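PDB 2P90: hypothetical protein Cgl1923 from Corynebacterium glutamicum ATCC 13032, which is of unknown function but belongs to the PAC2 family, whose members include proteasome assembly chaperones, and may act in a related way. Local coordinates for residues Ser85-Arg97 with Pro103-Arg115. Sequence-based numbering, arbitrary orientation.
Sequences SMDELNLGLHVVR and PFLMLSGPEPDLR
Strands 92-97 and 103-108 pair as a buried antiparallel beta hairpin in the main mixed sheet, flanked by strand 54-61 on one side and strand 27-33 on the other. Six backbone hydrogen bonds join Gly92 to Ser108, His94 to Met106 and Val96 to Phe104, and Val96 N to Phe104 O, at 2.7 Å, is nearly straight (178°). On the face carrying His94, Val96, Phe104 and Met106, the Phe104 ring swings across the hairpin, because its CG stands between the backbone N and carbonyl carbon (chi1 63°), and Val96 CB makes a CH-pi contact 3.9 Å from the ring centroid. A beta-branched valine suits this place: CG1 reaches Phe104 CZ at 3.6 Å while CG2 meets Met106 CB. On the reverse face Leu93, Val95, Leu105 and Leu107 pack as an apolar layer, with Leu93 CD1 4.1 Å from Leu107 CB, and helix 116-129 adds Val123 against Leu107. At the turn end of the hairpin, Pro103 CB lies over one face of the Arg97 guanidinium, whose NH1 is hydrogen-bonded to Ser19 O.

Beyond the bonded ladder the two segments stay close. Leu91 CD1 packs 3.4 Å from Pro110 O, and its CD2 lies 3.9 Å from Pro112 CG. Gly109, having no side chain, lets its CA pass within 3.4 Å of Asn90 O as the chain turns a corner. A water donates to Ser108 O and accepts a weak hydrogen bond from Asn90 ND2, while Asn90 OD1 is hydrogen-bonded to Ser60 OG. The arrangement is that of a two-stranded antiparallel beta hairpin within the mixed sheet of this PAC2-family protein.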
loop_
_atom_site.group_PDB
_atom_site.type_symbol
_atom_site.label_atom_id
_atom_site.label_comp_id
_atom_site.label_asym_id
_atom_site.label_seq_id
_atom_site.Cartn_x
_atom_site.Cartn_y
_atom_site.Cartn_z
ATOM N N SER B 85 10.701 0.744 23.005
ATOM C CA SER B 85 10.421 -0.463 22.226
ATOM C C SER B 85 9.825 -0.202 20.870
ATOM O O SER B 85 9.269 0.857 20.624
ATOM C CB SER B 85 9.511 -1.440 22.993
ATOM O OG SER B 85 8.215 -0.915 23.120
ATOM N N MET B 86 9.949 -1.205 20.009
ATOM C CA MET B 86 9.307 -1.239 18.699
ATOM C C MET B 86 8.803 -2.654 18.508
ATOM O O MET B 86 9.573 -3.592 18.620
ATOM C CB MET B 86 10.295 -0.892 17.565
ATOM C CG MET B 86 9.643 -0.714 16.156
ATOM S SD MET B 86 10.642 0.297 14.965
ATOM C CE MET B 86 9.546 0.331 13.588
ATOM N N ASP B 87 7.516 -2.782 18.222
ATOM C CA ASP B 87 6.883 -4.055 17.862
ATOM C C ASP B 87 7.649 -4.724 16.700
ATOM O O ASP B 87 7.737 -4.162 15.590
ATOM C CB ASP B 87 5.442 -3.756 17.462
ATOM C CG ASP B 87 4.651 -4.996 17.015
ATOM O OD1 ASP B 87 5.151 -6.139 17.019
ATOM O OD2 ASP B 87 3.473 -4.793 16.659
ATOM N N GLU B 88 8.192 -5.918 16.957
ATOM C CA GLU B 88 8.978 -6.638 15.949
ATOM C C GLU B 88 8.151 -7.207 14.798
ATOM O O GLU B 88 8.700 -7.531 13.753
ATOM C CB GLU B 88 9.781 -7.767 16.601
ATOM C CG GLU B 88 11.154 -7.352 17.070
ATOM C CD GLU B 88 11.971 -8.522 17.600
ATOM O OE1 GLU B 88 11.907 -9.632 16.993
ATOM O OE2 GLU B 88 12.683 -8.323 18.628
ATOM N N LEU B 89 6.838 -7.320 15.001
ATOM C CA LEU B 89 5.905 -7.875 14.009
ATOM C C LEU B 89 6.365 -9.243 13.522
ATOM O O LEU B 89 6.352 -9.508 12.332
ATOM C CB LEU B 89 5.693 -6.930 12.800
ATOM C CG LEU B 89 4.553 -5.925 12.643
ATOM C CD1 LEU B 89 4.194 -5.760 11.154
ATOM C CD2 LEU B 89 3.285 -6.214 13.397
ATOM N N ASN B 90 6.789 -10.092 14.457
ATOM C CA ASN B 90 7.304 -11.419 14.118
ATOM C C ASN B 90 6.240 -12.281 13.477
ATOM O O ASN B 90 5.159 -12.433 14.008
ATOM C CB ASN B 90 7.903 -12.131 15.335
ATOM C CG ASN B 90 8.399 -13.566 15.004
ATOM O OD1 ASN B 90 9.436 -13.774 14.318
ATOM N ND2 ASN B 90 7.657 -14.562 15.505
ATOM N N LEU B 91 6.547 -12.759 12.277
ATOM C CA LEU B 91 5.801 -13.791 11.606
ATOM C C LEU B 91 6.674 -15.016 11.857
ATOM O O LEU B 91 7.753 -15.141 11.289
ATOM C CB LEU B 91 5.679 -13.483 10.099
ATOM C CG LEU B 91 4.992 -14.487 9.147
ATOM C CD1 LEU B 91 3.515 -14.656 9.487
ATOM C CD2 LEU B 91 5.114 -14.039 7.746
ATOM N N GLY B 92 6.238 -15.891 12.752
ATOM C CA GLY B 92 7.044 -17.021 13.124
ATOM C C GLY B 92 6.262 -18.303 13.114
ATOM O O GLY B 92 5.036 -18.296 13.200
ATOM N N LEU B 93 7.000 -19.404 12.984
ATOM C CA LEU B 93 6.486 -20.748 13.153
ATOM C C LEU B 93 6.921 -21.238 14.525
ATOM O O LEU B 93 8.121 -21.178 14.880
ATOM C CB LEU B 93 7.044 -21.664 12.061
ATOM C CG LEU B 93 6.552 -23.114 12.054
ATOM C CD1 LEU B 93 5.049 -23.140 11.862
ATOM C CD2 LEU B 93 7.227 -23.887 10.929
ATOM N N HIS B 94 5.939 -21.686 15.305
ATOM C CA HIS B 94 6.200 -22.162 16.683
ATOM C C HIS B 94 5.765 -23.584 16.864
ATOM O O HIS B 94 4.814 -24.033 16.197
ATOM C CB HIS B 94 5.440 -21.355 17.729
ATOM C CG HIS B 94 5.812 -19.912 17.756
ATOM N ND1 HIS B 94 5.188 -18.969 16.961
ATOM C CD2 HIS B 94 6.744 -19.249 18.478
ATOM C CE1 HIS B 94 5.724 -17.786 17.192
ATOM N NE2 HIS B 94 6.671 -17.930 18.105
ATOM N N VAL B 95 6.482 -24.288 17.758
ATOM C CA VAL B 95 5.962 -25.532 18.335
ATOM C C VAL B 95 5.257 -25.149 19.636
ATOM O O VAL B 95 5.837 -24.481 20.495
ATOM C CB VAL B 95 7.036 -26.672 18.527
ATOM C CG1 VAL B 95 8.279 -26.212 19.261
ATOM C CG2 VAL B 95 6.383 -27.927 19.218
ATOM N N VAL B 96 3.985 -25.516 19.741
ATOM C CA VAL B 96 3.194 -25.208 20.940
ATOM C C VAL B 96 2.727 -26.530 21.590
ATOM O O VAL B 96 2.378 -27.480 20.897
ATOM C CB VAL B 96 1.971 -24.257 20.623
ATOM C CG1 VAL B 96 1.265 -23.787 21.929
ATOM C CG2 VAL B 96 2.392 -23.031 19.741
ATOM N N ARG B 97 2.714 -26.595 22.913
ATOM C CA ARG B 97 2.211 -27.805 23.568
ATOM C C ARG B 97 0.942 -27.555 24.385
ATOM O O ARG B 97 0.899 -26.633 25.219
ATOM C CB ARG B 97 3.331 -28.472 24.392
ATOM C CG ARG B 97 4.338 -29.173 23.480
ATOM C CD ARG B 97 5.649 -29.450 24.160
ATOM N NE ARG B 97 6.713 -29.792 23.206
ATOM C CZ ARG B 97 6.882 -30.982 22.617
ATOM N NH1 ARG B 97 7.898 -31.160 21.790
ATOM N NH2 ARG B 97 6.050 -31.997 22.839
ATOM N N PRO B 103 2.286 -31.786 21.118
ATOM C CA PRO B 103 2.753 -30.702 20.241
ATOM C C PRO B 103 1.817 -30.375 19.082
ATOM O O PRO B 103 1.218 -31.261 18.484
ATOM C CB PRO B 103 4.094 -31.236 19.691
ATOM C CG PRO B 103 3.963 -32.758 19.752
ATOM C CD PRO B 103 3.059 -33.037 20.924
ATOM N N PHE B 104 1.692 -29.088 18.785
ATOM C CA PHE B 104 1.195 -28.660 17.489
ATOM C C PHE B 104 1.983 -27.451 16.991
ATOM O O PHE B 104 2.778 -26.827 17.722
ATOM C CB PHE B 104 -0.313 -28.373 17.501
ATOM C CG PHE B 104 -0.720 -27.242 18.408
ATOM C CD1 PHE B 104 -1.012 -25.984 17.879
ATOM C CD2 PHE B 104 -0.826 -27.442 19.792
ATOM C CE1 PHE B 104 -1.423 -24.937 18.715
ATOM C CE2 PHE B 104 -1.225 -26.419 20.646
ATOM C CZ PHE B 104 -1.522 -25.152 20.110
ATOM N N LEU B 105 1.743 -27.125 15.730
ATOM C CA LEU B 105 2.460 -26.056 15.068
ATOM C C LEU B 105 1.565 -24.846 14.806
ATOM O O LEU B 105 0.395 -24.957 14.411
ATOM C CB LEU B 105 3.066 -26.586 13.774
ATOM C CG LEU B 105 4.513 -26.996 13.829
ATOM C CD1 LEU B 105 4.916 -27.767 15.063
ATOM C CD2 LEU B 105 4.921 -27.733 12.529
ATOM N N MET B 106 2.142 -23.684 15.014
ATOM C CA MET B 106 1.452 -22.455 14.736
ATOM C C MET B 106 2.316 -21.480 13.889
ATOM O O MET B 106 3.476 -21.179 14.207
ATOM C CB MET B 106 0.973 -21.829 16.058
ATOM C CG MET B 106 0.205 -20.540 15.857
ATOM S SD MET B 106 -0.862 -20.092 17.248
ATOM C CE MET B 106 -2.376 -20.277 16.393
ATOM N N LEU B 107 1.732 -21.036 12.786
ATOM C CA LEU B 107 2.283 -19.954 12.004
ATOM C C LEU B 107 1.401 -18.733 12.240
ATOM O O LEU B 107 0.235 -18.693 11.848
ATOM C CB LEU B 107 2.349 -20.298 10.514
ATOM C CG LEU B 107 2.845 -19.179 9.597
ATOM C CD1 LEU B 107 4.334 -18.910 9.840
ATOM C CD2 LEU B 107 2.572 -19.552 8.134
ATOM N N SER B 108 1.972 -17.749 12.921
ATOM C CA SER B 108 1.200 -16.597 13.243
ATOM C C SER B 108 2.036 -15.335 13.125
ATOM O O SER B 108 3.236 -15.374 13.206
ATOM C CB SER B 108 0.594 -16.750 14.631
ATOM O OG SER B 108 1.598 -16.722 15.627
ATOM N N GLY B 109 1.358 -14.220 12.970
ATOM C CA GLY B 109 2.000 -12.912 12.828
ATOM C C GLY B 109 1.281 -12.242 11.673
ATOM O O GLY B 109 0.213 -12.701 11.302
ATOM N N PRO B 110 1.850 -11.153 11.112
ATOM C CA PRO B 110 1.151 -10.424 10.031
ATOM C C PRO B 110 1.032 -11.202 8.716
ATOM O O PRO B 110 2.022 -11.843 8.290
ATOM C CB PRO B 110 2.073 -9.227 9.799
ATOM C CG PRO B 110 3.443 -9.722 10.250
ATOM C CD PRO B 110 3.129 -10.498 11.462
ATOM N N GLU B 111 -0.139 -11.140 8.073
ATOM C CA GLU B 111 -0.241 -11.613 6.689
ATOM C C GLU B 111 0.804 -10.831 5.871
ATOM O O GLU B 111 0.789 -9.610 5.922
ATOM C CB GLU B 111 -1.640 -11.329 6.112
ATOM C CG GLU B 111 -1.728 -11.538 4.610
ATOM C CD GLU B 111 -3.080 -11.214 4.005
ATOM O OE1 GLU B 111 -3.659 -10.132 4.298
ATOM O OE2 GLU B 111 -3.556 -12.056 3.199
ATOM N N PRO B 112 1.713 -11.504 5.118
ATOM C CA PRO B 112 2.652 -10.715 4.251
ATOM C C PRO B 112 1.969 -9.764 3.272
ATOM O O PRO B 112 0.933 -10.129 2.700
ATOM C CB PRO B 112 3.386 -11.806 3.456
ATOM C CG PRO B 112 3.380 -13.000 4.426
ATOM C CD PRO B 112 1.990 -12.955 5.062
ATOM N N ASP B 113 2.536 -8.570 3.068
ATOM C CA ASP B 113 2.076 -7.686 1.983
ATOM C C ASP B 113 2.636 -8.189 0.623
ATOM O O ASP B 113 2.000 -8.025 -0.417
ATOM C CB ASP B 113 2.548 -6.244 2.184
ATOM C CG ASP B 113 2.014 -5.600 3.419
ATOM O OD1 ASP B 113 0.844 -5.110 3.417
ATOM O OD2 ASP B 113 2.792 -5.496 4.397
ATOM N N LEU B 114 3.826 -8.810 0.659
ATOM C CA LEU B 114 4.608 -9.087 -0.539
ATOM C C LEU B 114 4.941 -10.571 -0.705
ATOM O O LEU B 114 4.919 -11.354 0.268
ATOM C CB LEU B 114 5.929 -8.270 -0.489
ATOM C CG LEU B 114 5.875 -6.794 0.004
ATOM C CD1 LEU B 114 7.247 -6.221 0.172
ATOM C CD2 LEU B 114 5.009 -5.868 -0.896
ATOM N N ARG B 115 5.286 -10.931 -1.949
ATOM C CA ARG B 115 5.852 -12.242 -2.264
ATOM C C ARG B 115 4.974 -13.456 -1.841
ATOM O O ARG B 115 5.519 -14.450 -1.285
ATOM C CB ARG B 115 7.233 -12.393 -1.609
ATOM C CG ARG B 115 8.322 -11.436 -2.107
ATOM C CD ARG B 115 9.648 -12.227 -2.216
ATOM N NE ARG B 115 10.517 -11.463 -3.042
ATOM C CZ ARG B 115 10.875 -11.719 -4.283
ATOM N NH1 ARG B 115 10.568 -12.822 -4.920
ATOM N NH2 ARG B 115 11.580 -10.807 -4.879
HETATM O O HOH W 1 4.905 -15.041 15.729
#